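PDB 3UOR: ABC transporter sugar binding protein from Xanthomonas axonopodis pv. citri, which probably binds maltose or related sugars in the periplasm and delivers them to an ABC-type sugar importer. Local coordinates for residues Thr31-Glu40 and Ala77-Gln88; Gly90-Ala98 and Thr371-Arg379. One frame throughout, in Å; residues are numbered along the deposited sequence.

Contact 1: residues Thr31-Glu40 and Ala77-Gln88; sequences TVRFWAMGKE and AFAADGLPDVCQ
R33 N reaches the side chain of D85 in the shortest direct bond between the segments, 2.6 Å to OD1, nearly straight at 171° and taken on the carboxylate's anti lone pair. The other carboxylate oxygen, OD2, bonds to S311. A parallel ladder follows: V86 N gives to R33 O, W35 N to V86 O (3.0 Å), and Q88 N to W35 O (2.9 Å), the last pointing almost straight down the carbonyl. Beyond it the amide of Q88 replaces main chain, since CG anti to the backbone N (chi1 171°) and an extended chain carry OE1 to within 2.8 Å of M37 N, which sits above the amide plane. One water joins Q88 NE2, M37 O and E40 OE1. Packing lies on both faces. F34 CD1 meets V86 CG1 at 3.8 Å, while P84 sets CG over one face of the W35 indole in a CH-pi contact, the two side chains crossing at about a right angle. A77 CB touches CH2 of the same indole at 3.7 Å, joining helix 67-79 to the sheet. Side-chain acceptors thus bond the R33 and M37 N-H groups at both ends of this pairing, between the first and third strands of a beta-alpha-beta-alpha-beta segment.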
loop_
_atom_site.group_PDB
_atom_site.type_symbol
_atom_site.label_atom_id
_atom_site.label_comp_id
_atom_site.label_asym_id
_atom_site.label_seq_id
_atom_site.Cartn_x
_atom_site.Cartn_y
_atom_site.Cartn_z
ATOM N N THR A 31 -8.370 19.015 -25.150
ATOM C CA THR A 31 -8.808 17.807 -24.470
ATOM C C THR A 31 -7.651 16.935 -24.002
ATOM O O THR A 31 -6.774 16.558 -24.778
ATOM C CB THR A 31 -9.780 16.975 -25.314
ATOM O OG1 THR A 31 -11.051 17.634 -25.354
ATOM C CG2 THR A 31 -9.967 15.598 -24.697
ATOM N N VAL A 32 -7.674 16.628 -22.712
ATOM C CA VAL A 32 -6.719 15.731 -22.080
ATOM C C VAL A 32 -7.404 14.403 -21.745
ATOM O O VAL A 32 -8.511 14.382 -21.199
ATOM C CB VAL A 32 -6.146 16.388 -20.810
ATOM C CG1 VAL A 32 -5.588 15.359 -19.877
ATOM C CG2 VAL A 32 -5.084 17.401 -21.197
ATOM N N ARG A 33 -6.765 13.293 -22.098
ATOM C CA ARG A 33 -7.306 11.984 -21.753
ATOM C C ARG A 33 -6.636 11.408 -20.511
ATOM O O ARG A 33 -5.422 11.178 -20.473
ATOM C CB ARG A 33 -7.223 11.018 -22.928
ATOM C CG ARG A 33 -8.166 11.384 -24.068
ATOM C CD ARG A 33 -8.110 10.341 -25.164
ATOM N NE ARG A 33 -6.731 10.063 -25.560
ATOM C CZ ARG A 33 -6.169 8.856 -25.542
ATOM N NH1 ARG A 33 -6.872 7.791 -25.157
ATOM N NH2 ARG A 33 -4.904 8.718 -25.921
ATOM N N PHE A 34 -7.465 11.173 -19.503
ATOM C CA PHE A 34 -7.038 10.745 -18.178
ATOM C C PHE A 34 -7.650 9.373 -17.878
ATOM O O PHE A 34 -8.867 9.243 -17.759
ATOM C CB PHE A 34 -7.519 11.789 -17.161
ATOM C CG PHE A 34 -7.221 11.451 -15.732
ATOM C CD1 PHE A 34 -6.259 10.513 -15.398
ATOM C CD2 PHE A 34 -7.898 12.095 -14.715
ATOM C CE1 PHE A 34 -5.989 10.209 -14.071
ATOM C CE2 PHE A 34 -7.634 11.804 -13.391
ATOM C CZ PHE A 34 -6.673 10.857 -13.065
ATOM N N TRP A 35 -6.809 8.350 -17.780
ATOM C CA TRP A 35 -7.278 7.012 -17.423
ATOM C C TRP A 35 -7.088 6.754 -15.933
ATOM O O TRP A 35 -6.014 6.996 -15.393
ATOM C CB TRP A 35 -6.511 5.947 -18.188
ATOM C CG TRP A 35 -6.776 5.907 -19.636
ATOM C CD1 TRP A 35 -7.548 6.768 -20.362
ATOM C CD2 TRP A 35 -6.259 4.947 -20.564
ATOM N NE1 TRP A 35 -7.543 6.399 -21.690
ATOM C CE2 TRP A 35 -6.759 5.282 -21.835
ATOM C CE3 TRP A 35 -5.418 3.833 -20.439
ATOM C CZ2 TRP A 35 -6.446 4.544 -22.974
ATOM C CZ3 TRP A 35 -5.115 3.103 -21.561
ATOM C CH2 TRP A 35 -5.624 3.462 -22.816
ATOM N N ALA A 36 -8.133 6.258 -15.276
ATOM C CA ALA A 36 -8.078 5.952 -13.857
ATOM C C ALA A 36 -8.863 4.662 -13.642
ATOM O O ALA A 36 -9.572 4.226 -14.546
ATOM C CB ALA A 36 -8.669 7.087 -13.066
ATOM N N MET A 37 -8.739 4.047 -12.468
ATOM C CA MET A 37 -9.296 2.707 -12.250
ATOM C C MET A 37 -10.342 2.611 -11.146
ATOM O O MET A 37 -10.090 3.010 -10.008
ATOM C CB MET A 37 -8.188 1.713 -11.918
ATOM C CG MET A 37 -7.274 1.370 -13.073
ATOM S SD MET A 37 -6.032 2.638 -13.296
ATOM C CE MET A 37 -4.881 1.828 -14.405
ATOM N N GLY A 38 -11.502 2.055 -11.476
ATOM C CA GLY A 38 -12.511 1.742 -10.476
ATOM C C GLY A 38 -13.067 2.929 -9.706
ATOM O O GLY A 38 -13.277 4.008 -10.267
ATOM N N LYS A 39 -13.311 2.728 -8.413
ATOM C CA LYS A 39 -13.927 3.758 -7.585
ATOM C C LYS A 39 -13.149 5.066 -7.666
ATOM O O LYS A 39 -13.725 6.152 -7.587
ATOM C CB LYS A 39 -14.045 3.292 -6.132
ATOM N N GLU A 40 -11.834 4.974 -7.824
ATOM C CA GLU A 40 -11.045 6.187 -7.915
ATOM C C GLU A 40 -11.415 6.987 -9.167
ATOM O O GLU A 40 -11.538 8.209 -9.115
ATOM C CB GLU A 40 -9.559 5.873 -7.873
ATOM C CG GLU A 40 -9.043 5.712 -6.455
ATOM C CD GLU A 40 -9.368 4.355 -5.865
ATOM O OE1 GLU A 40 -9.846 3.467 -6.606
ATOM O OE2 GLU A 40 -9.132 4.177 -4.656
ATOM N N ALA A 77 -2.250 -0.275 -25.495
ATOM C CA ALA A 77 -2.322 1.096 -25.989
ATOM C C ALA A 77 -0.931 1.618 -26.326
ATOM O O ALA A 77 -0.762 2.391 -27.269
ATOM C CB ALA A 77 -2.996 1.997 -24.972
ATOM N N PHE A 78 0.065 1.196 -25.554
ATOM C CA PHE A 78 1.441 1.575 -25.839
ATOM C C PHE A 78 1.798 1.184 -27.263
ATOM O O PHE A 78 1.946 2.044 -28.124
ATOM C CB PHE A 78 2.404 0.902 -24.866
ATOM C CG PHE A 78 3.854 1.183 -25.154
ATOM C CD1 PHE A 78 4.263 2.443 -25.551
ATOM C CD2 PHE A 78 4.810 0.188 -25.009
ATOM C CE1 PHE A 78 5.601 2.705 -25.811
ATOM C CE2 PHE A 78 6.150 0.444 -25.261
ATOM C CZ PHE A 78 6.546 1.703 -25.664
ATOM N N ALA A 79 1.934 -0.117 -27.499
ATOM C CA ALA A 79 2.255 -0.640 -28.827
ATOM C C ALA A 79 1.448 0.038 -29.936
ATOM O O ALA A 79 1.985 0.361 -30.996
ATOM C CB ALA A 79 2.040 -2.147 -28.859
ATOM N N ALA A 80 0.162 0.258 -29.681
ATOM C CA ALA A 80 -0.739 0.851 -30.665
ATOM C C ALA A 80 -0.685 2.387 -30.700
ATOM O O ALA A 80 -1.499 3.029 -31.364
ATOM C CB ALA A 80 -2.159 0.377 -30.410
ATOM N N ASP A 81 0.260 2.975 -29.977
ATOM C CA ASP A 81 0.409 4.427 -29.944
ATOM C C ASP A 81 -0.864 5.170 -29.501
ATOM O O ASP A 81 -1.182 6.240 -30.024
ATOM C CB ASP A 81 0.857 4.928 -31.314
ATOM C CG ASP A 81 1.526 6.288 -31.247
ATOM O OD1 ASP A 81 2.243 6.635 -32.211
ATOM O OD2 ASP A 81 1.346 7.006 -30.237
ATOM N N GLY A 82 -1.578 4.613 -28.527
ATOM C CA GLY A 82 -2.834 5.199 -28.083
ATOM C C GLY A 82 -2.942 5.411 -26.586
ATOM O O GLY A 82 -4.024 5.265 -26.008
ATOM N N LEU A 83 -1.821 5.757 -25.960
ATOM C CA LEU A 83 -1.780 6.040 -24.527
ATOM C C LEU A 83 -2.475 7.358 -24.200
ATOM O O LEU A 83 -2.436 8.298 -24.986
ATOM C CB LEU A 83 -0.333 6.109 -24.035
ATOM C CG LEU A 83 0.520 4.851 -24.143
ATOM C CD1 LEU A 83 1.921 5.133 -23.620
ATOM C CD2 LEU A 83 -0.134 3.698 -23.383
ATOM N N PRO A 84 -3.104 7.434 -23.023
ATOM C CA PRO A 84 -3.730 8.692 -22.615
ATOM C C PRO A 84 -2.651 9.697 -22.246
ATOM O O PRO A 84 -1.473 9.346 -22.239
ATOM C CB PRO A 84 -4.522 8.290 -21.378
ATOM C CG PRO A 84 -3.744 7.147 -20.809
ATOM C CD PRO A 84 -3.176 6.403 -21.974
ATOM N N ASP A 85 -3.044 10.928 -21.945
ATOM C CA ASP A 85 -2.090 11.947 -21.516
ATOM C C ASP A 85 -1.725 11.754 -20.062
ATOM O O ASP A 85 -0.548 11.705 -19.705
ATOM C CB ASP A 85 -2.689 13.338 -21.699
ATOM C CG ASP A 85 -3.207 13.556 -23.106
ATOM O OD1 ASP A 85 -4.442 13.645 -23.286
ATOM O OD2 ASP A 85 -2.374 13.602 -24.028
ATOM N N VAL A 86 -2.744 11.656 -19.222
ATOM C CA VAL A 86 -2.528 11.446 -17.805
ATOM C C VAL A 86 -3.078 10.080 -17.398
ATOM O O VAL A 86 -4.086 9.608 -17.935
ATOM C CB VAL A 86 -3.157 12.575 -16.987
ATOM C CG1 VAL A 86 -2.966 12.327 -15.487
ATOM C CG2 VAL A 86 -2.541 13.899 -17.404
ATOM N N CYS A 87 -2.398 9.430 -16.467
ATOM C CA CYS A 87 -2.796 8.088 -16.082
ATOM C C CYS A 87 -2.496 7.802 -14.618
ATOM O O CYS A 87 -1.420 8.135 -14.105
ATOM C CB CYS A 87 -2.093 7.059 -16.969
ATOM S SG CYS A 87 -2.702 5.370 -16.776
ATOM N N GLN A 88 -3.458 7.172 -13.958
ATOM C CA GLN A 88 -3.262 6.631 -12.622
ATOM C C GLN A 88 -2.478 5.322 -12.751
ATOM O O GLN A 88 -2.872 4.429 -13.509
ATOM C CB GLN A 88 -4.618 6.340 -11.980
ATOM C CG GLN A 88 -4.517 5.570 -10.686
ATOM C CD GLN A 88 -5.848 5.068 -10.183
ATOM O OE1 GLN A 88 -6.891 5.311 -10.787
ATOM N NE2 GLN A 88 -5.819 4.352 -9.056
HETATM O O HOH W 1 -8.040 2.549 -8.206
#

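Contact 2: residues Gly90-Ala98 and Thr371-Arg379; sequences GNTWLPEFA and TPKVLEWER
P95 sets its ring against the backbone of K373, CB lying 3.7 Å from K373 O and CG 3.9 Å from K373 CB. This is the close-packed part of the contact: the proline, within helix 94-99, meets the inverse gamma turn centred on K373. The lysine's own end leads away, its NZ bonding to L130 O.

The other side is looser. Exposed L375 borders the proline at the solvent side, where the aliphatic part of E96 runs obliquely past it, CG to CD1 4.0 Å. With CG anti to the backbone N (chi1 179°) and the chain extended beyond it, the E96 carboxylate turns to H71, which its OE1 bonds. T92 turns its methyl CG2 toward T371 and W377, but comes no closer than 4.1 Å to T371 OG1. A water makes up the difference in the backbone, lying 2.8 Å from both T92 O and V374 O and bridging them. Farther out, exposed E378 reaches W93, whose indole approaches with its N-H edge; NE1 to OE1 is a weak bond, long at 3.4 Å and bent to 136°, with the carboxylate plane turned 53° from the ring. W93 also has H71 as an edge-to-face ring partner.

Within 371-379, a type I turn from V374 to W377 leads into helix 377-394, with E376 at its N-cap. Two helical regions distant in sequence therefore meet through proline, leucine and water, the C-terminal helical region packing onto the N-terminal part of a periplasmic solute-binding fold.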
loop_
_atom_site.group_PDB
_atom_site.type_symbol
_atom_site.label_atom_id
_atom_site.label_comp_id
_atom_site.label_asym_id
_atom_site.label_seq_id
_atom_site.Cartn_x
_atom_site.Cartn_y
_atom_site.Cartn_z
ATOM N N GLY A 90 -0.688 2.246 -10.411
ATOM C CA GLY A 90 -0.281 1.596 -9.172
ATOM C C GLY A 90 1.218 1.774 -9.036
ATOM O O GLY A 90 1.972 1.614 -10.006
ATOM N N ASN A 91 1.684 2.125 -7.852
ATOM C CA ASN A 91 3.077 2.534 -7.800
ATOM C C ASN A 91 4.118 1.411 -7.943
ATOM O O ASN A 91 5.300 1.692 -8.055
ATOM C CB ASN A 91 3.353 3.505 -6.643
ATOM C CG ASN A 91 3.037 2.914 -5.322
ATOM O OD1 ASN A 91 2.941 1.697 -5.209
ATOM N ND2 ASN A 91 2.862 3.762 -4.299
ATOM N N THR A 92 3.691 0.149 -7.969
ATOM C CA THR A 92 4.639 -0.933 -8.243
ATOM C C THR A 92 4.748 -1.173 -9.753
ATOM O O THR A 92 5.626 -1.896 -10.216
ATOM C CB THR A 92 4.299 -2.260 -7.501
ATOM O OG1 THR A 92 2.966 -2.648 -7.799
ATOM C CG2 THR A 92 4.432 -2.094 -5.999
ATOM N N TRP A 93 3.858 -0.541 -10.512
ATOM C CA TRP A 93 3.904 -0.579 -11.968
ATOM C C TRP A 93 4.897 0.419 -12.559
ATOM O O TRP A 93 5.297 0.275 -13.701
ATOM C CB TRP A 93 2.522 -0.295 -12.557
ATOM C CG TRP A 93 1.523 -1.347 -12.264
ATOM C CD1 TRP A 93 1.694 -2.435 -11.460
ATOM C CD2 TRP A 93 0.186 -1.427 -12.769
ATOM N NE1 TRP A 93 0.546 -3.184 -11.431
ATOM C CE2 TRP A 93 -0.393 -2.587 -12.229
ATOM C CE3 TRP A 93 -0.572 -0.632 -13.624
ATOM C CZ2 TRP A 93 -1.692 -2.969 -12.515
ATOM C CZ3 TRP A 93 -1.857 -1.010 -13.906
ATOM C CH2 TRP A 93 -2.407 -2.171 -13.358
ATOM N N LEU A 94 5.279 1.440 -11.800
ATOM C CA LEU A 94 6.170 2.488 -12.326
ATOM C C LEU A 94 7.465 1.958 -12.943
ATOM O O LEU A 94 7.828 2.375 -14.042
ATOM C CB LEU A 94 6.521 3.500 -11.237
ATOM C CG LEU A 94 5.975 4.913 -11.344
ATOM C CD1 LEU A 94 4.482 4.881 -11.566
ATOM C CD2 LEU A 94 6.311 5.666 -10.080
ATOM N N PRO A 95 8.184 1.065 -12.229
ATOM C CA PRO A 95 9.485 0.636 -12.752
ATOM C C PRO A 95 9.352 0.035 -14.140
ATOM O O PRO A 95 10.197 0.266 -14.992
ATOM C CB PRO A 95 9.927 -0.423 -11.747
ATOM C CG PRO A 95 9.308 0.004 -10.480
ATOM C CD PRO A 95 7.943 0.513 -10.884
ATOM N N GLU A 96 8.280 -0.706 -14.375
ATOM C CA GLU A 96 8.058 -1.290 -15.683
ATOM C C GLU A 96 7.822 -0.234 -16.754
ATOM O O GLU A 96 8.486 -0.243 -17.793
ATOM C CB GLU A 96 6.898 -2.283 -15.662
ATOM C CG GLU A 96 6.640 -2.896 -17.041
ATOM C CD GLU A 96 5.648 -4.042 -17.003
ATOM O OE1 GLU A 96 5.162 -4.374 -15.898
ATOM O OE2 GLU A 96 5.361 -4.614 -18.076
ATOM N N PHE A 97 6.876 0.674 -16.523
ATOM C CA PHE A 97 6.605 1.691 -17.532
ATOM C C PHE A 97 7.762 2.678 -17.693
ATOM O O PHE A 97 7.965 3.232 -18.772
ATOM C CB PHE A 97 5.252 2.362 -17.293
ATOM C CG PHE A 97 4.098 1.441 -17.566
ATOM C CD1 PHE A 97 3.495 1.412 -18.816
ATOM C CD2 PHE A 97 3.656 0.561 -16.597
ATOM C CE1 PHE A 97 2.444 0.531 -19.087
ATOM C CE2 PHE A 97 2.602 -0.331 -16.857
ATOM C CZ PHE A 97 2.001 -0.345 -18.101
ATOM N N ALA A 98 8.542 2.865 -16.632
ATOM C CA ALA A 98 9.728 3.714 -16.713
ATOM C C ALA A 98 10.803 3.053 -17.574
ATOM O O ALA A 98 11.363 3.673 -18.479
ATOM C CB ALA A 98 10.272 4.016 -15.329
ATOM N N THR A 371 9.023 -0.775 -1.692
ATOM C CA THR A 371 9.531 -2.129 -1.982
ATOM C C THR A 371 10.575 -2.009 -3.085
ATOM O O THR A 371 10.588 -1.000 -3.806
ATOM C CB THR A 371 8.389 -3.039 -2.454
ATOM O OG1 THR A 371 7.465 -2.268 -3.246
ATOM C CG2 THR A 371 7.640 -3.600 -1.274
ATOM N N PRO A 372 11.454 -3.026 -3.241
ATOM C CA PRO A 372 12.504 -2.925 -4.262
ATOM C C PRO A 372 11.906 -2.604 -5.625
ATOM O O PRO A 372 10.880 -3.154 -5.953
ATOM C CB PRO A 372 13.150 -4.315 -4.232
ATOM C CG PRO A 372 12.975 -4.737 -2.804
ATOM C CD PRO A 372 11.600 -4.255 -2.437
ATOM N N LYS A 373 12.511 -1.693 -6.381
ATOM C CA LYS A 373 11.881 -1.199 -7.602
ATOM C C LYS A 373 12.246 -2.014 -8.836
ATOM O O LYS A 373 12.827 -1.489 -9.784
ATOM C CB LYS A 373 12.211 0.275 -7.845
ATOM C CG LYS A 373 11.491 1.244 -6.930
ATOM C CD LYS A 373 12.496 1.836 -5.971
ATOM C CE LYS A 373 12.048 3.173 -5.436
ATOM N NZ LYS A 373 13.191 4.111 -5.569
ATOM N N VAL A 374 11.890 -3.292 -8.815
ATOM C CA VAL A 374 12.067 -4.151 -9.978
ATOM C C VAL A 374 10.731 -4.523 -10.586
ATOM O O VAL A 374 9.726 -4.737 -9.907
ATOM C CB VAL A 374 12.841 -5.420 -9.632
ATOM C CG1 VAL A 374 14.223 -5.047 -9.116
ATOM C CG2 VAL A 374 12.078 -6.252 -8.587
ATOM N N LEU A 375 10.734 -4.559 -11.900
ATOM C CA LEU A 375 9.601 -4.959 -12.707
ATOM C C LEU A 375 8.981 -6.288 -12.208
ATOM O O LEU A 375 7.761 -6.452 -12.192
ATOM C CB LEU A 375 10.133 -5.076 -14.133
ATOM C CG LEU A 375 9.318 -5.509 -15.301
ATOM C CD1 LEU A 375 10.021 -4.956 -16.524
ATOM C CD2 LEU A 375 9.273 -7.017 -15.297
ATOM N N GLU A 376 9.812 -7.214 -11.746
ATOM C CA GLU A 376 9.297 -8.520 -11.321
ATOM C C GLU A 376 8.831 -8.607 -9.861
ATOM O O GLU A 376 8.536 -9.701 -9.346
ATOM C CB GLU A 376 10.267 -9.649 -11.696
ATOM C CG GLU A 376 11.734 -9.332 -11.564
ATOM C CD GLU A 376 12.305 -8.437 -12.680
ATOM O OE1 GLU A 376 12.514 -8.885 -13.829
ATOM O OE2 GLU A 376 12.596 -7.272 -12.379
ATOM N N TRP A 377 8.721 -7.452 -9.209
ATOM C CA TRP A 377 8.312 -7.416 -7.802
ATOM C C TRP A 377 6.970 -8.114 -7.515
ATOM O O TRP A 377 6.851 -8.846 -6.548
ATOM C CB TRP A 377 8.299 -5.984 -7.221
ATOM C CG TRP A 377 7.973 -6.042 -5.777
ATOM C CD1 TRP A 377 6.804 -5.655 -5.175
ATOM C CD2 TRP A 377 8.785 -6.620 -4.750
ATOM N NE1 TRP A 377 6.871 -5.915 -3.826
ATOM C CE2 TRP A 377 8.072 -6.523 -3.549
ATOM C CE3 TRP A 377 10.065 -7.183 -4.731
ATOM C CZ2 TRP A 377 8.595 -6.970 -2.337
ATOM C CZ3 TRP A 377 10.576 -7.622 -3.551
ATOM C CH2 TRP A 377 9.849 -7.516 -2.357
ATOM N N GLU A 378 5.958 -7.899 -8.336
ATOM C CA GLU A 378 4.679 -8.547 -8.060
ATOM C C GLU A 378 4.773 -10.071 -8.095
ATOM O O GLU A 378 4.205 -10.734 -7.239
ATOM C CB GLU A 378 3.590 -8.067 -9.013
ATOM C CG GLU A 378 2.982 -6.740 -8.578
ATOM C CD GLU A 378 1.695 -6.409 -9.324
ATOM O OE1 GLU A 378 1.745 -6.198 -10.558
ATOM O OE2 GLU A 378 0.629 -6.360 -8.669
ATOM N N ARG A 379 5.488 -10.625 -9.070
ATOM C CA ARG A 379 5.723 -12.066 -9.111
ATOM C C ARG A 379 6.431 -12.518 -7.831
ATOM O O ARG A 379 6.068 -13.506 -7.212
ATOM C CB ARG A 379 6.579 -12.439 -10.322
ATOM C CG ARG A 379 5.853 -12.320 -11.660
ATOM C CD ARG A 379 6.835 -12.274 -12.837
ATOM N NE ARG A 379 7.373 -13.592 -13.174
ATOM C CZ ARG A 379 8.485 -13.783 -13.883
ATOM N NH1 ARG A 379 9.176 -12.727 -14.312
ATOM N NH2 ARG A 379 8.909 -15.024 -14.158
HETATM O O HOH W 2 7.851 -2.901 -8.879
#

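Contact 1 and contact 2 follow one another along the chain: strand 86-90, paired with 31-36 in contact 1, leads through 91-93 into helix 94-99 of contact 2. Their centres lie about 18 Å apart, yet they touch where M37 CE comes 4.2 Å from W93 CZ3 in plain apolar packing. Contact 1 builds the sheet core about 22 Å from the chain's centre; contact 2, at about 13 Å, ties the C-terminal region 371-379 back to the loop and helix that follow strand 86-90. Helix 67-79 bridges the two contacts, since M67 and A70 meet both M37 and W93, and L74 meets W35, C87 and F97.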